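PDB 5BZ1: suppressor protein MPT5 from Saccharomyces cerevisiae, which binds the 3'-UTRs of target mRNAs through its Pumilio homology domain, the part described here, and regulates them post-transcriptionally, including negative regulation of HO expression. Local coordinates for residues 105-110 / 145-150; 84-89 / 115-120; 303-308 / 319-324. All coordinates share one frame; numbering follows the deposited sequence.

Overall arrangement
All three contacts lie in the Pumilio homology domain, an all-helical superhelix of repeats that carries RNA. Contacts 1 and 2 are neighbours, their centres about 12 Å apart. Along the chain their segments alternate: 84-89, 105-110, 115-120, 145-150. V109, just after helix 98-107, packs on I115 and I118 of helix 112-121, and I106 also touches I118. Contact 2 stays within Pumilio repeat 3, whereas contact 1 passes from repeat 3 to repeat 4. Contact 3, in repeat 8, follows later in sequence; its centre is about 46 Å from that of contact 1, on the opposite side of the chain's centre. Bases U6 and U1 of chain B are thus read at well-separated points of one continuous scaffold.

Contact 1: residues 105-110 / 145-150; sequences IIDTVD and IQKCIF. With nucleotides of chain B.
I106 and K147 meet where the end of helix 98-107, in Pumilio repeat 3, runs beside helix 141-151, in repeat 4; the contact illustrates how a solenoid joins one repeat to the next. The compact part is apolar. I106 points toward the opposite helix and its side chain runs alongside that of K147, the two heading opposite ways, with the methyl CG2 of I106 3.6 Å from CG of K147. The other branch of I106 ends in CD1, which touches SG of C148 at 3.8 Å. One isoleucine therefore meets two successive residues of the facing helix, close to the nearest backbone approach of 7.0 Å between CA of I106 and CA of C148.

The other side is looser and polar, formed by the partly exposed D107 and K147. The lysine chain leaves with CG anti to its backbone N (chi1 -174°) and then bends at chi2 and chi3, which keeps the ammonium group at the flank of the gap, level with the carboxylate of D107. NZ of K147 and OD1 of D107 stay 3.9 Å apart, a long salt bridge that probably adds electrostatic attraction without tight directional contact.

Next to this lysine, Q146 turns to the RNA: its NE2 donates to O4 of U6 of chain B at 2.9 Å, with an N-H...O angle of 152°. OE1 of Q146 accepts from NZ of K185, so the two bonds fix which way round the amide sits. N142 adds a weak bond to NE2, in keeping with the asparagine-glutamine pair that reads uracil in PUF repeats. Around the contact, I118 of helix 112-121 packs on I106, while V182 of helix 179-189, in repeat 5, touches I145 and Q146 from the far side.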
loop_
_atom_site.group_PDB
_atom_site.type_symbol
_atom_site.label_atom_id
_atom_site.label_comp_id
_atom_site.label_asym_id
_atom_site.label_seq_id
_atom_site.Cartn_x
_atom_site.Cartn_y
_atom_site.Cartn_z
ATOM N N ILE A 105 -16.001 -6.399 14.626
ATOM C CA ILE A 105 -16.908 -5.300 14.948
ATOM C C ILE A 105 -17.018 -4.315 13.784
ATOM O O ILE A 105 -18.123 -3.977 13.352
ATOM C CB ILE A 105 -16.467 -4.568 16.231
ATOM C CG1 ILE A 105 -16.678 -5.470 17.451
ATOM C CG2 ILE A 105 -17.237 -3.266 16.406
ATOM C CD1 ILE A 105 -16.117 -4.906 18.746
ATOM N N ILE A 106 -15.870 -3.864 13.281
ATOM C CA ILE A 106 -15.828 -2.989 12.112
ATOM C C ILE A 106 -16.523 -3.644 10.921
ATOM O O ILE A 106 -17.271 -2.993 10.190
ATOM C CB ILE A 106 -14.370 -2.643 11.722
ATOM C CG1 ILE A 106 -13.723 -1.769 12.796
ATOM C CG2 ILE A 106 -14.311 -1.937 10.369
ATOM C CD1 ILE A 106 -12.213 -1.697 12.692
ATOM N N ASP A 107 -16.277 -4.937 10.736
ATOM C CA ASP A 107 -16.797 -5.666 9.583
ATOM C C ASP A 107 -18.321 -5.778 9.592
ATOM O O ASP A 107 -18.936 -6.006 8.547
ATOM C CB ASP A 107 -16.180 -7.064 9.523
ATOM C CG ASP A 107 -16.287 -7.692 8.148
ATOM O OD1 ASP A 107 -15.922 -7.028 7.155
ATOM O OD2 ASP A 107 -16.739 -8.853 8.059
ATOM N N THR A 108 -18.924 -5.610 10.768
ATOM C CA THR A 108 -20.369 -5.770 10.918
ATOM C C THR A 108 -21.094 -4.538 11.465
ATOM O O THR A 108 -22.139 -4.675 12.101
ATOM C CB THR A 108 -20.713 -6.974 11.827
ATOM O OG1 THR A 108 -20.150 -6.772 13.130
ATOM C CG2 THR A 108 -20.169 -8.264 11.237
ATOM N N VAL A 109 -20.549 -3.345 11.227
ATOM C CA VAL A 109 -21.238 -2.119 11.645
ATOM C C VAL A 109 -22.595 -1.994 10.952
ATOM O O VAL A 109 -22.735 -2.359 9.783
ATOM C CB VAL A 109 -20.407 -0.843 11.389
ATOM C CG1 VAL A 109 -19.246 -0.752 12.365
ATOM C CG2 VAL A 109 -19.913 -0.796 9.946
ATOM N N ASP A 110 -23.586 -1.484 11.679
ATOM C CA ASP A 110 -24.949 -1.394 11.166
ATOM C C ASP A 110 -25.224 -0.065 10.475
ATOM O O ASP A 110 -26.027 0.004 9.541
ATOM C CB ASP A 110 -25.956 -1.568 12.305
ATOM C CG ASP A 110 -25.886 -2.935 12.945
ATOM O OD1 ASP A 110 -26.037 -3.942 12.220
ATOM O OD2 ASP A 110 -25.674 -3.002 14.174
ATOM N N ILE A 145 -6.272 -1.227 10.981
ATOM C CA ILE A 145 -6.183 -0.083 10.075
ATOM C C ILE A 145 -6.630 -0.490 8.670
ATOM O O ILE A 145 -7.390 0.228 8.018
ATOM C CB ILE A 145 -4.759 0.516 10.020
ATOM C CG1 ILE A 145 -4.303 0.962 11.408
ATOM C CG2 ILE A 145 -4.710 1.689 9.044
ATOM C CD1 ILE A 145 -5.219 2.002 12.050
ATOM N N GLN A 146 -6.167 -1.650 8.211
ATOM C CA GLN A 146 -6.544 -2.143 6.890
ATOM C C GLN A 146 -8.043 -2.418 6.793
ATOM O O GLN A 146 -8.657 -2.178 5.755
ATOM C CB GLN A 146 -5.744 -3.396 6.519
ATOM C CG GLN A 146 -4.274 -3.131 6.202
ATOM C CD GLN A 146 -3.547 -4.371 5.712
ATOM O OE1 GLN A 146 -3.956 -4.997 4.735
ATOM N NE2 GLN A 146 -2.464 -4.731 6.393
ATOM N N LYS A 147 -8.629 -2.923 7.875
ATOM C CA LYS A 147 -10.061 -3.184 7.896
ATOM C C LYS A 147 -10.843 -1.873 7.759
ATOM O O LYS A 147 -11.814 -1.805 7.007
ATOM C CB LYS A 147 -10.458 -3.935 9.174
ATOM C CG LYS A 147 -11.911 -4.369 9.221
ATOM C CD LYS A 147 -12.251 -5.394 8.141
ATOM C CE LYS A 147 -11.661 -6.763 8.451
ATOM N NZ LYS A 147 -12.149 -7.817 7.511
ATOM N N CYS A 148 -10.406 -0.835 8.474
ATOM C CA CYS A 148 -11.009 0.495 8.350
ATOM C C CYS A 148 -10.938 0.989 6.908
ATOM O O CYS A 148 -11.903 1.532 6.369
ATOM C CB CYS A 148 -10.286 1.503 9.245
ATOM S SG CYS A 148 -10.490 1.254 11.018
ATOM N N ILE A 149 -9.778 0.785 6.292
ATOM C CA ILE A 149 -9.509 1.265 4.945
ATOM C C ILE A 149 -10.458 0.649 3.915
ATOM O O ILE A 149 -10.897 1.326 2.984
ATOM C CB ILE A 149 -8.031 1.008 4.564
ATOM C CG1 ILE A 149 -7.116 1.996 5.292
ATOM C CG2 ILE A 149 -7.818 1.117 3.068
ATOM C CD1 ILE A 149 -5.629 1.714 5.110
ATOM N N PHE A 150 -10.792 -0.626 4.093
ATOM C CA PHE A 150 -11.656 -1.315 3.137
ATOM C C PHE A 150 -13.145 -1.256 3.478
ATOM O O PHE A 150 -13.989 -1.434 2.600
ATOM C CB PHE A 150 -11.211 -2.767 2.958
ATOM C CG PHE A 150 -9.928 -2.912 2.188
ATOM C CD1 PHE A 150 -9.893 -2.665 0.821
ATOM C CD2 PHE A 150 -8.757 -3.295 2.828
ATOM C CE1 PHE A 150 -8.713 -2.795 0.105
ATOM C CE2 PHE A 150 -7.575 -3.428 2.121
ATOM C CZ PHE A 150 -7.552 -3.179 0.758
ATOM P P U B 6 3.193 -13.804 5.244
ATOM O OP1 U B 6 4.531 -14.439 5.103
ATOM O OP2 U B 6 1.967 -14.576 4.888
ATOM O "O5'" U B 6 3.017 -13.288 6.742
ATOM C "C5'" U B 6 4.098 -12.689 7.451
ATOM C "C4'" U B 6 3.628 -12.003 8.711
ATOM O "O4'" U B 6 3.332 -10.608 8.423
ATOM C "C3'" U B 6 2.365 -12.588 9.349
ATOM O "O3'" U B 6 2.466 -12.494 10.770
ATOM C "C2'" U B 6 1.271 -11.642 8.856
ATOM O "O2'" U B 6 0.119 -11.590 9.674
ATOM C "C1'" U B 6 2.011 -10.309 8.838
ATOM N N1 U B 6 1.436 -9.306 7.928
ATOM C C2 U B 6 0.779 -8.234 8.512
ATOM O O2 U B 6 0.676 -8.118 9.721
ATOM N N3 U B 6 0.244 -7.314 7.635
ATOM C C4 U B 6 0.307 -7.359 6.255
ATOM O O4 U B 6 -0.220 -6.459 5.594
ATOM C C5 U B 6 1.008 -8.500 5.733
ATOM C C6 U B 6 1.537 -9.415 6.560
#

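Contact 2: residues 84-89 / 115-120; sequences TIYPNV and IDLIIK
In Pumilio repeat 3, one unit of the PUF alpha-solenoid, Y86 just after helix 75-85 reaches across to L117 and K120 of helix 112-121. It is a surface contact, its nearest atom about 12 Å from the RNA, and it exemplifies how one aromatic side chain can join two elements of a single repeat. The backbones come near enough, with CA of Y86 and CA of I118 5.5 Å apart, for the base of the tyrosine to rest on the helix main chain: CB of Y86 is 3.5 Å from O of L117. CG of Y86 stands between the backbone N and the carbonyl carbon (chi1 80°), a rotation that swings the ring past the carbonyl of L117, across the direction of the facing helix.

Two side chains then meet that ring at different points, each crossing it at a slant. CD2 of L117 touches CE2 of Y86 at 3.9 Å, whereas the aliphatic part of K120 passes the other rim, its CD 3.7 Å from CE1 of Y86. Over one face lies CD of P87, the next residue in sequence, and F126 meets the tyrosine ring edge-to-face. The lysine, extended beyond CG, follows the ring from CE1 to the hydroxyl, where its NZ donates a hydrogen bond of 3.2 Å to OH of Y86.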
loop_
_atom_site.group_PDB
_atom_site.type_symbol
_atom_site.label_atom_id
_atom_site.label_comp_id
_atom_site.label_asym_id
_atom_site.label_seq_id
_atom_site.Cartn_x
_atom_site.Cartn_y
_atom_site.Cartn_z
ATOM N N THR A 84 -19.207 1.824 24.500
ATOM C CA THR A 84 -18.476 1.439 25.701
ATOM C C THR A 84 -16.961 1.397 25.471
ATOM O O THR A 84 -16.185 1.791 26.342
ATOM C CB THR A 84 -18.952 0.069 26.232
ATOM O OG1 THR A 84 -20.376 0.085 26.394
ATOM C CG2 THR A 84 -18.298 -0.252 27.567
ATOM N N ILE A 85 -16.543 0.935 24.295
ATOM C CA ILE A 85 -15.133 0.622 24.075
ATOM C C ILE A 85 -14.374 1.506 23.082
ATOM O O ILE A 85 -13.170 1.329 22.912
ATOM C CB ILE A 85 -14.937 -0.873 23.692
ATOM C CG1 ILE A 85 -15.754 -1.240 22.452
ATOM C CG2 ILE A 85 -15.317 -1.781 24.855
ATOM C CD1 ILE A 85 -15.034 -1.029 21.140
ATOM N N TYR A 86 -15.058 2.438 22.419
ATOM C CA TYR A 86 -14.379 3.282 21.428
ATOM C C TYR A 86 -13.161 4.074 21.947
ATOM O O TYR A 86 -12.199 4.254 21.200
ATOM C CB TYR A 86 -15.356 4.180 20.642
ATOM C CG TYR A 86 -15.821 5.443 21.343
ATOM C CD1 TYR A 86 -15.047 6.601 21.331
ATOM C CD2 TYR A 86 -17.049 5.486 21.982
ATOM C CE1 TYR A 86 -15.479 7.756 21.963
ATOM C CE2 TYR A 86 -17.488 6.632 22.612
ATOM C CZ TYR A 86 -16.702 7.761 22.600
ATOM O OH TYR A 86 -17.151 8.896 23.230
ATOM N N PRO A 87 -13.182 4.533 23.218
ATOM C CA PRO A 87 -11.950 5.205 23.658
ATOM C C PRO A 87 -10.734 4.268 23.735
ATOM O O PRO A 87 -9.608 4.762 23.815
ATOM C CB PRO A 87 -12.305 5.700 25.066
ATOM C CG PRO A 87 -13.803 5.817 25.071
ATOM C CD PRO A 87 -14.270 4.681 24.208
ATOM N N ASN A 88 -10.955 2.955 23.702
ATOM C CA ASN A 88 -9.878 1.991 23.927
ATOM C C ASN A 88 -9.355 1.298 22.673
ATOM O O ASN A 88 -8.673 0.277 22.775
ATOM C CB ASN A 88 -10.322 0.923 24.929
ATOM C CG ASN A 88 -10.974 1.513 26.158
ATOM O OD1 ASN A 88 -10.325 2.192 26.956
ATOM N ND2 ASN A 88 -12.265 1.251 26.324
ATOM N N VAL A 89 -9.662 1.850 21.502
ATOM C CA VAL A 89 -9.312 1.198 20.238
ATOM C C VAL A 89 -7.812 0.953 20.040
ATOM O O VAL A 89 -7.431 -0.024 19.399
ATOM C CB VAL A 89 -9.895 1.938 19.008
ATOM C CG1 VAL A 89 -11.411 1.796 18.967
ATOM C CG2 VAL A 89 -9.498 3.409 19.021
ATOM N N ILE A 115 -20.001 3.820 12.949
ATOM C CA ILE A 115 -18.752 4.114 12.255
ATOM C C ILE A 115 -18.095 5.369 12.832
ATOM O O ILE A 115 -16.892 5.380 13.096
ATOM C CB ILE A 115 -18.969 4.261 10.731
ATOM C CG1 ILE A 115 -19.377 2.918 10.127
ATOM C CG2 ILE A 115 -17.711 4.775 10.043
ATOM C CD1 ILE A 115 -19.775 2.985 8.661
ATOM N N ASP A 116 -18.888 6.416 13.044
ATOM C CA ASP A 116 -18.370 7.669 13.589
ATOM C C ASP A 116 -17.842 7.535 15.024
ATOM O O ASP A 116 -16.878 8.200 15.396
ATOM C CB ASP A 116 -19.424 8.776 13.490
ATOM C CG ASP A 116 -19.622 9.260 12.066
ATOM O OD1 ASP A 116 -18.749 8.982 11.217
ATOM O OD2 ASP A 116 -20.644 9.925 11.799
ATOM N N LEU A 117 -18.471 6.676 15.825
ATOM C CA LEU A 117 -17.973 6.388 17.170
ATOM C C LEU A 117 -16.583 5.754 17.117
ATOM O O LEU A 117 -15.673 6.166 17.834
ATOM C CB LEU A 117 -18.938 5.473 17.926
ATOM C CG LEU A 117 -20.183 6.145 18.501
ATOM C CD1 LEU A 117 -21.139 5.105 19.063
ATOM C CD2 LEU A 117 -19.800 7.149 19.577
ATOM N N ILE A 118 -16.430 4.752 16.256
ATOM C CA ILE A 118 -15.141 4.099 16.040
ATOM C C ILE A 118 -14.086 5.109 15.575
ATOM O O ILE A 118 -12.976 5.154 16.108
ATOM C CB ILE A 118 -15.268 2.962 15.005
ATOM C CG1 ILE A 118 -16.044 1.783 15.599
ATOM C CG2 ILE A 118 -13.901 2.499 14.530
ATOM C CD1 ILE A 118 -16.480 0.751 14.570
ATOM N N ILE A 119 -14.446 5.914 14.579
ATOM C CA ILE A 119 -13.559 6.952 14.054
ATOM C C ILE A 119 -13.192 7.975 15.138
ATOM O O ILE A 119 -12.068 8.479 15.181
ATOM C CB ILE A 119 -14.197 7.644 12.828
ATOM C CG1 ILE A 119 -14.283 6.663 11.660
ATOM C CG2 ILE A 119 -13.409 8.878 12.410
ATOM C CD1 ILE A 119 -12.940 6.023 11.314
ATOM N N LYS A 120 -14.139 8.266 16.025
ATOM C CA LYS A 120 -13.883 9.176 17.136
ATOM C C LYS A 120 -12.819 8.601 18.076
ATOM O O LYS A 120 -11.976 9.333 18.603
ATOM C CB LYS A 120 -15.173 9.462 17.906
ATOM C CG LYS A 120 -15.011 10.441 19.063
ATOM C CD LYS A 120 -16.339 10.657 19.774
ATOM C CE LYS A 120 -16.173 11.510 21.019
ATOM N NZ LYS A 120 -17.471 11.717 21.714
#

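Contact 3: residues 303-308 / 319-324; sequences DIFTVN and NYALQT. With nucleotides of chain B.
F305 of helix 288-307 carries the apolar part of this buried contact, pressing against A321 and L322 of helix 318-326. The phenyl ring turns its edge to the facing backbone at C of A321 and N of L322, which lie near the ring plane. CE1 of F305 is also 3.7 Å from O of A321. The same CE1 sits 3.9 Å from CB of A321, with L322 flanking the ring more distantly.

Hydrogen bonds order the polar groups. At the end of helix 288-307, ND2 of N308 donates back to O of I304 at 2.8 Å; that oxygen also accepts from N of N308, the two donors arriving from opposite faces of its carbonyl plane. On the RNA side, OD1 of N319 accepts from N3 of U1 of chain B at 2.8 Å (angle 165°), while ND2 of N319 donates to O2 of U1. NE2 of Q323 adds a bond of 2.9 Å to O4 of U1, and its OE1 accepts from NZ of K391, which helps set the amide.

The third kind of contact is aromatic. The ring of Y320 has N3 of U1 over one face and G2 of chain B over the opposite one, where C5 of G2 lies over the centre, 3.4 Å above the ring plane. Asparagine and glutamine reading the uracil edge, with tyrosine between successive bases, form the classic uracil-recognition motif of a PUF repeat.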
loop_
_atom_site.group_PDB
_atom_site.type_symbol
_atom_site.label_atom_id
_atom_site.label_comp_id
_atom_site.label_asym_id
_atom_site.label_seq_id
_atom_site.Cartn_x
_atom_site.Cartn_y
_atom_site.Cartn_z
ATOM N N ASP A 303 20.622 10.530 -22.838
ATOM C CA ASP A 303 21.884 11.263 -22.747
ATOM C C ASP A 303 22.703 10.823 -21.529
ATOM O O ASP A 303 23.906 10.592 -21.626
ATOM C CB ASP A 303 21.625 12.772 -22.674
ATOM C CG ASP A 303 21.137 13.356 -23.992
ATOM O OD1 ASP A 303 21.345 12.719 -25.047
ATOM O OD2 ASP A 303 20.555 14.465 -23.970
ATOM N N ILE A 304 22.037 10.711 -20.383
ATOM C CA ILE A 304 22.691 10.321 -19.139
ATOM C C ILE A 304 23.239 8.893 -19.212
ATOM O O ILE A 304 24.386 8.640 -18.838
ATOM C CB ILE A 304 21.726 10.446 -17.947
ATOM C CG1 ILE A 304 21.315 11.906 -17.744
ATOM C CG2 ILE A 304 22.352 9.889 -16.681
ATOM C CD1 ILE A 304 20.260 12.101 -16.669
ATOM N N PHE A 305 22.418 7.968 -19.697
ATOM C CA PHE A 305 22.833 6.578 -19.864
ATOM C C PHE A 305 23.937 6.432 -20.908
ATOM O O PHE A 305 24.753 5.516 -20.831
ATOM C CB PHE A 305 21.633 5.702 -20.235
ATOM C CG PHE A 305 20.816 5.262 -19.056
ATOM C CD1 PHE A 305 20.531 3.920 -18.860
ATOM C CD2 PHE A 305 20.339 6.187 -18.135
ATOM C CE1 PHE A 305 19.777 3.505 -17.771
ATOM C CE2 PHE A 305 19.587 5.776 -17.043
ATOM C CZ PHE A 305 19.309 4.435 -16.865
ATOM N N THR A 306 23.956 7.333 -21.884
ATOM C CA THR A 306 25.000 7.325 -22.906
ATOM C C THR A 306 26.340 7.767 -22.313
ATOM O O THR A 306 27.363 7.106 -22.507
ATOM C CB THR A 306 24.629 8.215 -24.107
ATOM O OG1 THR A 306 23.437 7.714 -24.724
ATOM C CG2 THR A 306 25.754 8.234 -25.138
ATOM N N VAL A 307 26.326 8.884 -21.592
ATOM C CA VAL A 307 27.518 9.387 -20.919
ATOM C C VAL A 307 28.078 8.359 -19.930
ATOM O O VAL A 307 29.290 8.147 -19.860
ATOM C CB VAL A 307 27.232 10.726 -20.199
ATOM C CG1 VAL A 307 28.396 11.128 -19.310
ATOM C CG2 VAL A 307 26.937 11.831 -21.212
ATOM N N ASN A 308 27.187 7.705 -19.191
ATOM C CA ASN A 308 27.589 6.774 -18.139
ATOM C C ASN A 308 27.527 5.307 -18.555
ATOM O O ASN A 308 27.484 4.422 -17.702
ATOM C CB ASN A 308 26.727 6.988 -16.888
ATOM C CG ASN A 308 26.896 8.369 -16.293
ATOM O OD1 ASN A 308 27.825 8.618 -15.524
ATOM N ND2 ASN A 308 25.996 9.278 -16.647
ATOM N N ASN A 319 23.017 -2.705 -15.239
ATOM C CA ASN A 319 22.839 -3.353 -16.531
ATOM C C ASN A 319 21.365 -3.621 -16.844
ATOM O O ASN A 319 20.967 -3.643 -18.009
ATOM C CB ASN A 319 23.665 -4.642 -16.618
ATOM C CG ASN A 319 23.019 -5.809 -15.890
ATOM O OD1 ASN A 319 22.217 -6.546 -16.466
ATOM N ND2 ASN A 319 23.376 -5.989 -14.620
ATOM N N TYR A 320 20.561 -3.814 -15.800
ATOM C CA TYR A 320 19.127 -4.033 -15.968
ATOM C C TYR A 320 18.429 -2.768 -16.469
ATOM O O TYR A 320 17.602 -2.819 -17.380
ATOM C CB TYR A 320 18.491 -4.488 -14.648
ATOM C CG TYR A 320 18.843 -5.901 -14.236
ATOM C CD1 TYR A 320 18.246 -6.994 -14.853
ATOM C CD2 TYR A 320 19.762 -6.142 -13.223
ATOM C CE1 TYR A 320 18.562 -8.291 -14.475
ATOM C CE2 TYR A 320 20.086 -7.431 -12.841
ATOM C CZ TYR A 320 19.484 -8.500 -13.469
ATOM O OH TYR A 320 19.804 -9.782 -13.086
ATOM N N ALA A 321 18.751 -1.635 -15.856
ATOM C CA ALA A 321 18.195 -0.357 -16.286
ATOM C C ALA A 321 18.625 -0.039 -17.719
ATOM O O ALA A 321 17.838 0.482 -18.513
ATOM C CB ALA A 321 18.618 0.751 -15.341
ATOM N N LEU A 322 19.877 -0.353 -18.042
ATOM C CA LEU A 322 20.392 -0.145 -19.394
ATOM C C LEU A 322 19.636 -1.003 -20.404
ATOM O O LEU A 322 19.199 -0.506 -21.445
ATOM C CB LEU A 322 21.886 -0.460 -19.459
ATOM C CG LEU A 322 22.522 -0.394 -20.851
ATOM C CD1 LEU A 322 22.472 1.016 -21.408
ATOM C CD2 LEU A 322 23.958 -0.901 -20.825
ATOM N N GLN A 323 19.485 -2.289 -20.089
ATOM C CA GLN A 323 18.765 -3.221 -20.953
ATOM C C GLN A 323 17.311 -2.806 -21.183
ATOM O O GLN A 323 16.773 -2.981 -22.276
ATOM C CB GLN A 323 18.821 -4.642 -20.381
ATOM C CG GLN A 323 20.166 -5.343 -20.561
ATOM C CD GLN A 323 20.142 -6.774 -20.067
ATOM O OE1 GLN A 323 19.435 -7.621 -20.617
ATOM N NE2 GLN A 323 20.910 -7.051 -19.019
ATOM N N THR A 324 16.681 -2.261 -20.148
ATOM C CA THR A 324 15.307 -1.787 -20.262
ATOM C C THR A 324 15.216 -0.620 -21.250
ATOM O O THR A 324 14.294 -0.556 -22.065
ATOM C CB THR A 324 14.745 -1.378 -18.891
ATOM O OG1 THR A 324 14.534 -2.551 -18.096
ATOM C CG2 THR A 324 13.428 -0.626 -19.042
ATOM O "O5'" U B 1 21.401 -14.949 -13.760
ATOM C "C5'" U B 1 22.538 -15.031 -12.913
ATOM C "C4'" U B 1 22.890 -13.685 -12.331
ATOM O "O4'" U B 1 23.436 -12.827 -13.365
ATOM C "C3'" U B 1 21.733 -12.884 -11.754
ATOM O "O3'" U B 1 21.380 -13.299 -10.445
ATOM C "C2'" U B 1 22.249 -11.449 -11.829
ATOM O "O2'" U B 1 23.120 -11.161 -10.744
ATOM C "C1'" U B 1 23.078 -11.485 -13.118
ATOM N N1 U B 1 22.332 -10.967 -14.288
ATOM C C2 U B 1 22.417 -9.605 -14.542
ATOM O O2 U B 1 23.068 -8.844 -13.844
ATOM N N3 U B 1 21.710 -9.167 -15.636
ATOM C C4 U B 1 20.940 -9.938 -16.483
ATOM O O4 U B 1 20.365 -9.389 -17.427
ATOM C C5 U B 1 20.905 -11.336 -16.159
ATOM C C6 U B 1 21.585 -11.798 -15.100
ATOM P P G B 2 19.843 -13.283 -9.971
ATOM O OP1 G B 2 19.724 -14.146 -8.773
ATOM O OP2 G B 2 18.986 -13.535 -11.158
ATOM O "O5'" G B 2 19.603 -11.781 -9.514
ATOM C "C5'" G B 2 20.484 -11.147 -8.600
ATOM C "C4'" G B 2 19.898 -9.857 -8.100
ATOM O "O4'" G B 2 19.777 -8.921 -9.197
ATOM C "C3'" G B 2 18.491 -9.954 -7.543
ATOM O "O3'" G B 2 18.464 -10.431 -6.210
ATOM C "C2'" G B 2 17.968 -8.532 -7.704
ATOM O "O2'" G B 2 18.431 -7.695 -6.652
ATOM C "C1'" G B 2 18.646 -8.100 -9.008
ATOM N N9 G B 2 17.756 -8.244 -10.176
ATOM C C8 G B 2 17.344 -9.397 -10.806
ATOM N N7 G B 2 16.546 -9.159 -11.812
ATOM C C5 G B 2 16.417 -7.777 -11.853
ATOM C C6 G B 2 15.678 -6.937 -12.727
ATOM O O6 G B 2 14.961 -7.252 -13.681
ATOM N N1 G B 2 15.843 -5.597 -12.400
ATOM C C2 G B 2 16.616 -5.130 -11.365
ATOM N N2 G B 2 16.653 -3.800 -11.201
ATOM N N3 G B 2 17.305 -5.899 -10.543
ATOM C C4 G B 2 17.159 -7.202 -10.844
#